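Long-range contacts in putative monooxygenase Rv0793 (Mycobacterium tuberculosis, PDB 1Y0H), which is a putative monooxygenase of the antibiotic biosynthesis monooxygenase family, a homodimer that might act in antibiotic biosynthesis or scavenge reactive oxygen species: residues P5-A10 and F56-S61; D27-P32 and R40-Y45; R11-P16 and G50-L55. One frame throughout, in Å; residues are numbered along the deposited sequence. Where two conformers were deposited one is given.

Contact 1 (P5-A10 and F56-S61); sequences PVAVIA and FERYRS
Tyr59 CG stands anti to the carbonyl carbon, beside its own backbone N (chi1 -62°), and Glu57 CG does the same, extended on the same face. The two tips meet: Tyr59 OH donates to Glu57 OE1 at 2.8 Å, from above the carboxylate plane. Val8 lies alongside Glu57, its CB 3.9 Å from OE1 and its CG1 near OE2, while CG2 reaches the edge of the Tyr59 ring. Glu57 OE2 lies 2.8 Å from OXT of a bound acetate, where the two acids may share a proton; His68 of helix 62-69 packs on the Glu57 side chain. On the other face Phe56 CG is anti to its N (chi1 -166°), which lays ring atom CD2 3.5 Å from Ile9 CG1 and CZ against Ala7 CB. Phe56 stacks on Phe56 of the second subunit. In the sheet, Val6 with Tyr59 and Val8 with Glu57 each exchange two backbone hydrogen bonds; the straightest, Tyr59 N to Val6 O, is 2.8 Å and lies nearly along the C=O axis. They alternate with the non-hydrogen-bonded pairs Ala7-Arg58 and Ile9-Phe56. Such pairing joins central strands of a ferredoxin-like alpha+beta sandwich, with helices on the Glu57 face and the dimer partner on the Phe56 face.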
loop_
_atom_site.group_PDB
_atom_site.type_symbol
_atom_site.label_atom_id
_atom_site.label_comp_id
_atom_site.label_asym_id
_atom_site.label_seq_id
_atom_site.Cartn_x
_atom_site.Cartn_y
_atom_site.Cartn_z
ATOM N N PRO A 5 5.303 -14.115 -4.711
ATOM C CA PRO A 5 5.289 -13.000 -3.761
ATOM C C PRO A 5 3.924 -12.341 -3.618
ATOM O O PRO A 5 3.101 -12.354 -4.547
ATOM C CB PRO A 5 6.288 -11.997 -4.355
ATOM C CG PRO A 5 7.116 -12.777 -5.296
ATOM C CD PRO A 5 6.272 -13.904 -5.803
ATOM N N VAL A 6 3.700 -11.778 -2.437
ATOM C CA VAL A 6 2.454 -11.103 -2.134
ATOM C C VAL A 6 2.769 -9.854 -1.349
ATOM O O VAL A 6 3.860 -9.730 -0.781
ATOM C CB VAL A 6 1.449 -12.004 -1.313
ATOM C CG1 VAL A 6 1.032 -13.225 -2.099
ATOM C CG2 VAL A 6 2.004 -12.390 0.083
ATOM N N ALA A 7 1.814 -8.929 -1.335
ATOM C CA ALA A 7 1.886 -7.765 -0.456
ATOM C C ALA A 7 0.602 -7.651 0.373
ATOM O O ALA A 7 -0.408 -8.261 0.064
ATOM C CB ALA A 7 2.148 -6.476 -1.258
ATOM N N VAL A 8 0.649 -6.857 1.436
ATOM C CA VAL A 8 -0.521 -6.632 2.268
ATOM C C VAL A 8 -0.543 -5.159 2.623
ATOM O O VAL A 8 0.505 -4.569 2.933
ATOM C CB VAL A 8 -0.460 -7.449 3.594
ATOM C CG1 VAL A 8 -1.711 -7.224 4.444
ATOM C CG2 VAL A 8 -0.273 -8.930 3.311
ATOM N N ILE A 9 -1.725 -4.559 2.530
ATOM C CA ILE A 9 -1.944 -3.232 3.098
ATOM C C ILE A 9 -2.850 -3.434 4.297
ATOM O O ILE A 9 -3.894 -4.067 4.188
ATOM C CB ILE A 9 -2.628 -2.269 2.099
ATOM C CG1 ILE A 9 -1.732 -2.028 0.897
ATOM C CG2 ILE A 9 -2.976 -0.912 2.781
ATOM C CD1 ILE A 9 -2.450 -1.326 -0.278
ATOM N N ALA A 10 -2.454 -2.878 5.437
ATOM C CA ALA A 10 -3.297 -2.928 6.633
ATOM C C ALA A 10 -3.486 -1.502 7.106
ATOM O O ALA A 10 -2.501 -0.787 7.356
ATOM C CB ALA A 10 -2.650 -3.767 7.719
ATOM N N PHE A 56 2.493 -1.185 5.038
ATOM C CA PHE A 56 2.662 -1.857 3.762
ATOM C C PHE A 56 3.669 -2.979 3.966
ATOM O O PHE A 56 4.779 -2.742 4.423
ATOM C CB PHE A 56 3.120 -0.897 2.661
ATOM C CG PHE A 56 2.990 -1.483 1.290
ATOM C CD1 PHE A 56 4.098 -1.972 0.615
ATOM C CD2 PHE A 56 1.750 -1.573 0.688
ATOM C CE1 PHE A 56 3.967 -2.539 -0.660
ATOM C CE2 PHE A 56 1.606 -2.141 -0.588
ATOM C CZ PHE A 56 2.725 -2.630 -1.250
ATOM N N GLU A 57 3.263 -4.195 3.613
ATOM C CA GLU A 57 4.047 -5.399 3.874
ATOM C C GLU A 57 4.249 -6.163 2.579
ATOM O O GLU A 57 3.338 -6.257 1.763
ATOM C CB GLU A 57 3.292 -6.311 4.844
ATOM C CG GLU A 57 2.620 -5.579 5.982
ATOM C CD GLU A 57 1.690 -6.443 6.808
ATOM O OE1 GLU A 57 1.821 -7.703 6.807
ATOM O OE2 GLU A 57 0.824 -5.837 7.482
ATOM N N ARG A 58 5.455 -6.693 2.397
ATOM C CA ARG A 58 5.760 -7.519 1.233
ATOM C C ARG A 58 6.417 -8.808 1.696
ATOM O O ARG A 58 7.364 -8.768 2.475
ATOM C CB ARG A 58 6.739 -6.787 0.312
ATOM C CG ARG A 58 6.196 -5.601 -0.458
ATOM C CD ARG A 58 7.364 -5.060 -1.295
ATOM N NE ARG A 58 7.039 -3.901 -2.118
ATOM C CZ ARG A 58 7.307 -2.644 -1.785
ATOM N NH1 ARG A 58 6.974 -1.662 -2.609
ATOM N NH2 ARG A 58 7.894 -2.365 -0.625
ATOM N N TYR A 59 5.926 -9.934 1.171
ATOM C CA TYR A 59 6.395 -11.270 1.530
ATOM C C TYR A 59 6.866 -11.987 0.283
ATOM O O TYR A 59 6.345 -11.769 -0.804
ATOM C CB TYR A 59 5.298 -12.059 2.262
ATOM C CG TYR A 59 4.937 -11.364 3.549
ATOM C CD1 TYR A 59 5.702 -11.547 4.698
ATOM C CD2 TYR A 59 3.859 -10.480 3.601
ATOM C CE1 TYR A 59 5.399 -10.862 5.888
ATOM C CE2 TYR A 59 3.552 -9.791 4.789
ATOM C CZ TYR A 59 4.338 -9.988 5.917
ATOM O OH TYR A 59 4.040 -9.315 7.089
ATOM N N ARG A 60 7.859 -12.848 0.459
ATOM C CA ARG A 60 8.468 -13.544 -0.661
ATOM C C ARG A 60 7.521 -14.580 -1.272
ATOM O O ARG A 60 7.703 -14.987 -2.415
ATOM C CB ARG A 60 9.796 -14.177 -0.231
ATOM C CG ARG A 60 10.742 -13.139 0.383
ATOM C CD ARG A 60 12.222 -13.510 0.338
ATOM N NE ARG A 60 13.020 -12.282 0.251
ATOM C CZ ARG A 60 13.394 -11.534 1.288
ATOM N NH1 ARG A 60 13.075 -11.878 2.529
ATOM N NH2 ARG A 60 14.101 -10.433 1.080
ATOM N N SER A 61 6.511 -14.991 -0.508
ATOM C CA SER A 61 5.535 -15.995 -0.966
ATOM C C SER A 61 4.287 -15.893 -0.103
ATOM O O SER A 61 4.330 -15.315 0.982
ATOM C CB SER A 61 6.120 -17.413 -0.845
ATOM O OG SER A 61 6.259 -17.807 0.516
#

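Contact 2 (D27-P32 and R40-Y45); sequences DAMITP and RSYDLY. With ACT (acetate ion), chain C.
Helix 19-35 packs on one face of the sheet of the ferredoxin-like fold, and here its 27-32 part meets strand 41-45, the axes of these two short segments 8.9 Å apart and running nearly antiparallel. Tyr42 has the largest share of the contact. Its CB leaves the strand toward the helix, and with CG anti to the backbone N (chi1 -169°) the ring extends toward the helix. Ring atom CD1 comes first to it, 4.0 Å from Ile30 CA and about as far from Ile30 CG1. CE1, next along, sits 3.9 Å from Met29 CB. The opposite edge turns to the bound acetate, whose O lies near the ring plane, 3.3 Å from CE2. At the tip, OH touches Met29 CB at 3.4 Å. Met29, bent at chi2 and chi3, curls its CE back to the same place, 3.6 Å from both OH and the acetate O. Beside this, Ile30 CD1 reaches Leu44 CB, and Leu44 CD2 meets Asp27 OD1, an oxygen whose charge is paired with Arg23. The acetate, probably from the crystallisation liquor, may mark a pocket between helix and sheet; His68 NE2 also binds it, and Tyr42 OH donates to its O across 2.8 Å.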
loop_
_atom_site.group_PDB
_atom_site.type_symbol
_atom_site.label_atom_id
_atom_site.label_comp_id
_atom_site.label_asym_id
_atom_site.label_seq_id
_atom_site.Cartn_x
_atom_site.Cartn_y
_atom_site.Cartn_z
ATOM N N ASP A 27 4.793 -0.727 16.446
ATOM C CA ASP A 27 6.253 -0.624 16.523
ATOM C C ASP A 27 6.892 -1.949 16.896
ATOM O O ASP A 27 7.925 -2.324 16.333
ATOM C CB ASP A 27 6.692 0.417 17.562
ATOM C CG ASP A 27 6.589 1.858 17.063
ATOM O OD1 ASP A 27 6.486 2.108 15.847
ATOM O OD2 ASP A 27 6.630 2.778 17.926
ATOM N N ALA A 28 6.280 -2.653 17.844
ATOM C CA ALA A 28 6.825 -3.903 18.370
ATOM C C ALA A 28 6.818 -5.035 17.341
ATOM O O ALA A 28 7.493 -6.044 17.519
ATOM C CB ALA A 28 6.074 -4.321 19.619
ATOM N N MET A 29 6.049 -4.852 16.275
ATOM C CA MET A 29 5.952 -5.845 15.201
ATOM C C MET A 29 7.102 -5.719 14.219
ATOM O O MET A 29 7.412 -6.665 13.502
ATOM C CB MET A 29 4.646 -5.659 14.437
ATOM C CG MET A 29 3.403 -6.124 15.208
ATOM S SD MET A 29 3.322 -7.920 15.383
ATOM C CE MET A 29 2.932 -8.407 13.704
ATOM N N ILE A 30 7.704 -4.536 14.157
ATOM C CA ILE A 30 8.614 -4.205 13.065
ATOM C C ILE A 30 9.887 -5.040 13.046
ATOM O O ILE A 30 10.198 -5.669 12.041
ATOM C CB ILE A 30 8.924 -2.681 12.997
ATOM C CG1 ILE A 30 7.624 -1.922 12.719
ATOM C CG2 ILE A 30 9.948 -2.397 11.906
ATOM C CD1 ILE A 30 7.785 -0.405 12.683
ATOM N N THR A 31 10.627 -5.056 14.155
ATOM C CA THR A 31 11.861 -5.853 14.194
ATOM C C THR A 31 11.657 -7.369 13.925
ATOM O O THR A 31 12.295 -7.909 13.013
ATOM C CB THR A 31 12.680 -5.557 15.458
ATOM O OG1 THR A 31 13.288 -4.274 15.287
ATOM C CG2 THR A 31 13.775 -6.588 15.663
ATOM N N PRO A 32 10.771 -8.042 14.698
ATOM C CA PRO A 32 10.567 -9.478 14.442
ATOM C C PRO A 32 9.989 -9.780 13.061
ATOM O O PRO A 32 10.339 -10.811 12.480
ATOM C CB PRO A 32 9.588 -9.912 15.537
ATOM C CG PRO A 32 8.965 -8.645 16.053
ATOM C CD PRO A 32 9.962 -7.560 15.831
ATOM N N ARG A 40 10.022 -9.506 2.783
ATOM C CA ARG A 40 10.803 -8.599 1.948
ATOM C C ARG A 40 10.816 -7.174 2.519
ATOM O O ARG A 40 11.861 -6.531 2.567
ATOM C CB ARG A 40 10.295 -8.593 0.510
ATOM C CG ARG A 40 10.846 -7.434 -0.285
ATOM C CD ARG A 40 10.398 -7.475 -1.709
ATOM N NE ARG A 40 10.696 -6.211 -2.376
ATOM C CZ ARG A 40 10.546 -6.007 -3.680
ATOM N NH1 ARG A 40 10.118 -6.994 -4.465
ATOM N NH2 ARG A 40 10.846 -4.828 -4.207
ATOM N N SER A 41 9.655 -6.679 2.925
ATOM C CA SER A 41 9.589 -5.376 3.598
ATOM C C SER A 41 8.376 -5.275 4.518
ATOM O O SER A 41 7.416 -6.023 4.385
ATOM C CB SER A 41 9.589 -4.239 2.565
ATOM O OG SER A 41 8.458 -4.300 1.733
ATOM N N TYR A 42 8.447 -4.344 5.459
ATOM C CA TYR A 42 7.372 -4.118 6.424
ATOM C C TYR A 42 7.565 -2.693 6.912
ATOM O O TYR A 42 8.453 -2.429 7.719
ATOM C CB TYR A 42 7.527 -5.127 7.559
ATOM C CG TYR A 42 6.388 -5.242 8.541
ATOM C CD1 TYR A 42 6.443 -4.597 9.784
ATOM C CD2 TYR A 42 5.279 -6.046 8.262
ATOM C CE1 TYR A 42 5.413 -4.737 10.719
ATOM C CE2 TYR A 42 4.239 -6.186 9.205
ATOM C CZ TYR A 42 4.322 -5.527 10.422
ATOM O OH TYR A 42 3.319 -5.663 11.343
ATOM N N ASP A 43 6.752 -1.780 6.387
ATOM C CA ASP A 43 6.950 -0.341 6.599
ATOM C C ASP A 43 5.690 0.326 7.149
ATOM O O ASP A 43 4.588 0.046 6.703
ATOM C CB ASP A 43 7.382 0.334 5.288
ATOM C CG ASP A 43 8.711 -0.191 4.779
ATOM O OD1 ASP A 43 9.644 -0.318 5.594
ATOM O OD2 ASP A 43 8.818 -0.472 3.567
ATOM N N LEU A 44 5.885 1.236 8.099
ATOM C CA LEU A 44 4.779 1.908 8.772
ATOM C C LEU A 44 4.683 3.368 8.342
ATOM O O LEU A 44 5.684 4.082 8.317
ATOM C CB LEU A 44 4.981 1.869 10.291
ATOM C CG LEU A 44 3.939 2.561 11.170
ATOM C CD1 LEU A 44 2.539 1.970 11.010
ATOM C CD2 LEU A 44 4.390 2.470 12.622
ATOM N N TYR A 45 3.460 3.791 8.037
ATOM C CA TYR A 45 3.158 5.158 7.624
ATOM C C TYR A 45 1.988 5.710 8.414
ATOM O O TYR A 45 1.233 4.953 9.028
ATOM C CB TYR A 45 2.741 5.183 6.153
ATOM C CG TYR A 45 3.732 4.555 5.218
ATOM C CD1 TYR A 45 3.708 3.181 4.957
ATOM C CD2 TYR A 45 4.681 5.336 4.576
ATOM C CE1 TYR A 45 4.632 2.610 4.093
ATOM C CE2 TYR A 45 5.599 4.781 3.720
ATOM C CZ TYR A 45 5.568 3.419 3.486
ATOM O OH TYR A 45 6.481 2.865 2.631
HETATM C C ACT C . 0.392 -7.040 10.521
HETATM O O ACT C . 1.525 -7.560 10.456
HETATM O OXT ACT C . -0.388 -7.245 9.557
HETATM C CH3 ACT C . 0.004 -6.205 11.699
#

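Contact 3 (R11-P16 and G50-L55); sequences RFMPRP and GGELVL
This is one end of the ladder between the central strands 6-12 and 53-59 of the ferredoxin-like antiparallel sheet. Phe12 and Leu53 form the hydrogen-bonded pair: Phe12 N gives to Leu53 O at 2.8 Å, almost along the C=O axis, and Leu53 N returns a bond to Phe12 O in the carbonyl plane. Leu53 O has a second neighbour, because Phe12, its CG anti to the carbonyl carbon, brings ring atom CD1 edge-on to within 3.4 Å of that oxygen. Farther round the ring, CE1 packs on Leu55 CD1 at 3.8 Å, the two side chains crossing obliquely.

On the face of Arg11 and Val54, the Glu52 side chain swings in to meet Arg11. In one of its two deposited conformers Arg11 bends at chi3 (107°), so that NE rather than the guanidinium tip approaches Glu52, whose chain runs extended beyond CG. The NE to OE1 distance is 2.9 Å; the N-H...O angle of 142° leaves the bond bent, and it uses the syn lone pair of OE1. OE1 stays near the guanidinium plane while the two flat groups stand 78° apart, which makes this a single-bond salt bridge rather than a flat two-bond pairing. Met13, folded at chi2, lies alongside Glu52, its CE 3.6 Å from Glu52 CD, lending the ion pair an apolar flank. Val54 CG2 comes 4.1 Å from Arg11 NE.

Around this end of the sheet, Phe12 is covered by Leu22 and Leu26 of helix 19-35, Leu55 leans on Tyr42 and Leu44 of strand 39-47, and Val54 packs against Leu94 of the second subunit.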
loop_
_atom_site.group_PDB
_atom_site.type_symbol
_atom_site.label_atom_id
_atom_site.label_comp_id
_atom_site.label_asym_id
_atom_site.label_seq_id
_atom_site.Cartn_x
_atom_site.Cartn_y
_atom_site.Cartn_z
ATOM N N ARG A 11 -4.746 -1.107 7.240
ATOM C CA ARG A 11 -5.106 0.258 7.658
ATOM C C ARG A 11 -5.743 0.232 9.034
ATOM O O ARG A 11 -6.658 -0.567 9.288
ATOM C CB ARG A 11 -6.069 0.896 6.649
ATOM C CG ARG A 11 -5.612 0.750 5.214
ATOM C CD ARG A 11 -6.453 1.584 4.254
ATOM N NE ARG A 11 -5.665 2.732 3.804
ATOM C CZ ARG A 11 -5.291 2.960 2.547
ATOM N NH1 ARG A 11 -4.552 4.020 2.283
ATOM N NH2 ARG A 11 -5.659 2.159 1.549
ATOM N N PHE A 12 -5.256 1.117 9.913
ATOM C CA PHE A 12 -5.704 1.170 11.312
ATOM C C PHE A 12 -6.267 2.539 11.614
ATOM O O PHE A 12 -5.619 3.548 11.333
ATOM C CB PHE A 12 -4.548 0.913 12.276
ATOM C CG PHE A 12 -3.787 -0.350 11.996
ATOM C CD1 PHE A 12 -2.802 -0.381 11.006
ATOM C CD2 PHE A 12 -4.050 -1.502 12.729
ATOM C CE1 PHE A 12 -2.107 -1.572 10.741
ATOM C CE2 PHE A 12 -3.349 -2.681 12.487
ATOM C CZ PHE A 12 -2.384 -2.717 11.492
ATOM N N MET A 13 -7.456 2.567 12.209
ATOM C CA MET A 13 -8.096 3.827 12.546
ATOM C C MET A 13 -8.265 3.911 14.069
ATOM O O MET A 13 -9.302 3.532 14.615
ATOM C CB MET A 13 -9.420 3.985 11.774
ATOM C CG MET A 13 -9.264 4.121 10.256
ATOM S SD MET A 13 -8.859 2.547 9.413
ATOM C CE MET A 13 -9.243 2.930 7.695
ATOM N N PRO A 14 -7.219 4.379 14.775
ATOM C CA PRO A 14 -7.290 4.401 16.231
ATOM C C PRO A 14 -8.269 5.420 16.758
ATOM O O PRO A 14 -8.537 6.431 16.103
ATOM C CB PRO A 14 -5.870 4.803 16.655
ATOM C CG PRO A 14 -5.332 5.565 15.507
ATOM C CD PRO A 14 -5.926 4.893 14.280
ATOM N N ARG A 15 -8.802 5.155 17.943
ATOM C CA ARG A 15 -9.427 6.219 18.700
ATOM C C ARG A 15 -8.330 7.229 19.012
ATOM O O ARG A 15 -7.176 6.837 19.216
ATOM C CB ARG A 15 -10.014 5.701 20.005
ATOM C CG ARG A 15 -11.088 4.641 19.865
ATOM C CD ARG A 15 -11.845 4.510 21.187
ATOM N NE ARG A 15 -10.917 4.496 22.321
ATOM C CZ ARG A 15 -10.346 3.396 22.803
ATOM N NH1 ARG A 15 -10.626 2.217 22.269
ATOM N NH2 ARG A 15 -9.491 3.479 23.814
ATOM N N PRO A 16 -8.684 8.529 19.058
ATOM C CA PRO A 16 -7.687 9.551 19.387
ATOM C C PRO A 16 -6.897 9.227 20.650
ATOM O O PRO A 16 -5.664 9.360 20.653
ATOM C CB PRO A 16 -8.529 10.826 19.552
ATOM C CG PRO A 16 -9.700 10.598 18.614
ATOM C CD PRO A 16 -10.003 9.119 18.765
ATOM N N GLY A 50 -3.814 12.196 8.934
ATOM C CA GLY A 50 -3.540 11.798 10.317
ATOM C C GLY A 50 -4.511 10.806 10.936
ATOM O O GLY A 50 -4.302 10.366 12.060
ATOM N N GLY A 51 -5.560 10.447 10.203
ATOM C CA GLY A 51 -6.627 9.606 10.738
ATOM C C GLY A 51 -6.301 8.120 10.786
ATOM O O GLY A 51 -6.904 7.379 11.561
ATOM N N GLU A 52 -5.358 7.689 9.953
ATOM C CA GLU A 52 -4.986 6.277 9.863
ATOM C C GLU A 52 -3.495 6.052 10.019
ATOM O O GLU A 52 -2.674 6.874 9.592
ATOM C CB GLU A 52 -5.327 5.695 8.485
ATOM C CG GLU A 52 -6.753 5.726 8.020
ATOM C CD GLU A 52 -6.832 5.353 6.540
ATOM O OE1 GLU A 52 -6.092 4.431 6.121
ATOM O OE2 GLU A 52 -7.600 5.992 5.787
ATOM N N LEU A 53 -3.152 4.899 10.584
ATOM C CA LEU A 53 -1.817 4.361 10.446
ATOM C C LEU A 53 -1.912 3.235 9.418
ATOM O O LEU A 53 -2.925 2.538 9.339
ATOM C CB LEU A 53 -1.268 3.862 11.789
ATOM C CG LEU A 53 -1.132 4.888 12.926
ATOM C CD1 LEU A 53 -0.336 4.268 14.056
ATOM C CD2 LEU A 53 -0.463 6.179 12.442
ATOM N N VAL A 54 -0.882 3.097 8.594
ATOM C CA VAL A 54 -0.927 2.146 7.482
ATOM C C VAL A 54 0.359 1.343 7.455
ATOM O O VAL A 54 1.450 1.925 7.524
ATOM C CB VAL A 54 -1.110 2.881 6.135
ATOM C CG1 VAL A 54 -1.110 1.886 4.965
ATOM C CG2 VAL A 54 -2.406 3.737 6.154
ATOM N N LEU A 55 0.222 0.018 7.391
ATOM C CA LEU A 55 1.374 -0.859 7.143
ATOM C C LEU A 55 1.343 -1.285 5.701
ATOM O O LEU A 55 0.293 -1.672 5.186
ATOM C CB LEU A 55 1.340 -2.117 8.033
ATOM C CG LEU A 55 1.804 -1.943 9.476
ATOM C CD1 LEU A 55 1.343 -3.167 10.250
ATOM C CD2 LEU A 55 3.326 -1.788 9.585
#

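Contacts 1 and 3 are two portions of one strand pairing, 6-12 with 53-59, with centres about 19 Å apart on opposite sides of the chain's centre; Ala10 O and Leu55 N probably bond where they join. Contact 2 brings helix 19-35 onto strand 39-47; its centre lies about 12 Å from that of contact 1 and about 15 Å from that of contact 3. Along the chain, 27-32 and 40-45 fall between the halves of contact 3, which in turn fall between those of contact 1. Strand 6-12 thus pairs with the third strand in the chain, giving the sheet order 39-47, 53-59, 6-12, 90-96, and all three contacts also touch the second subunit of the homodimer.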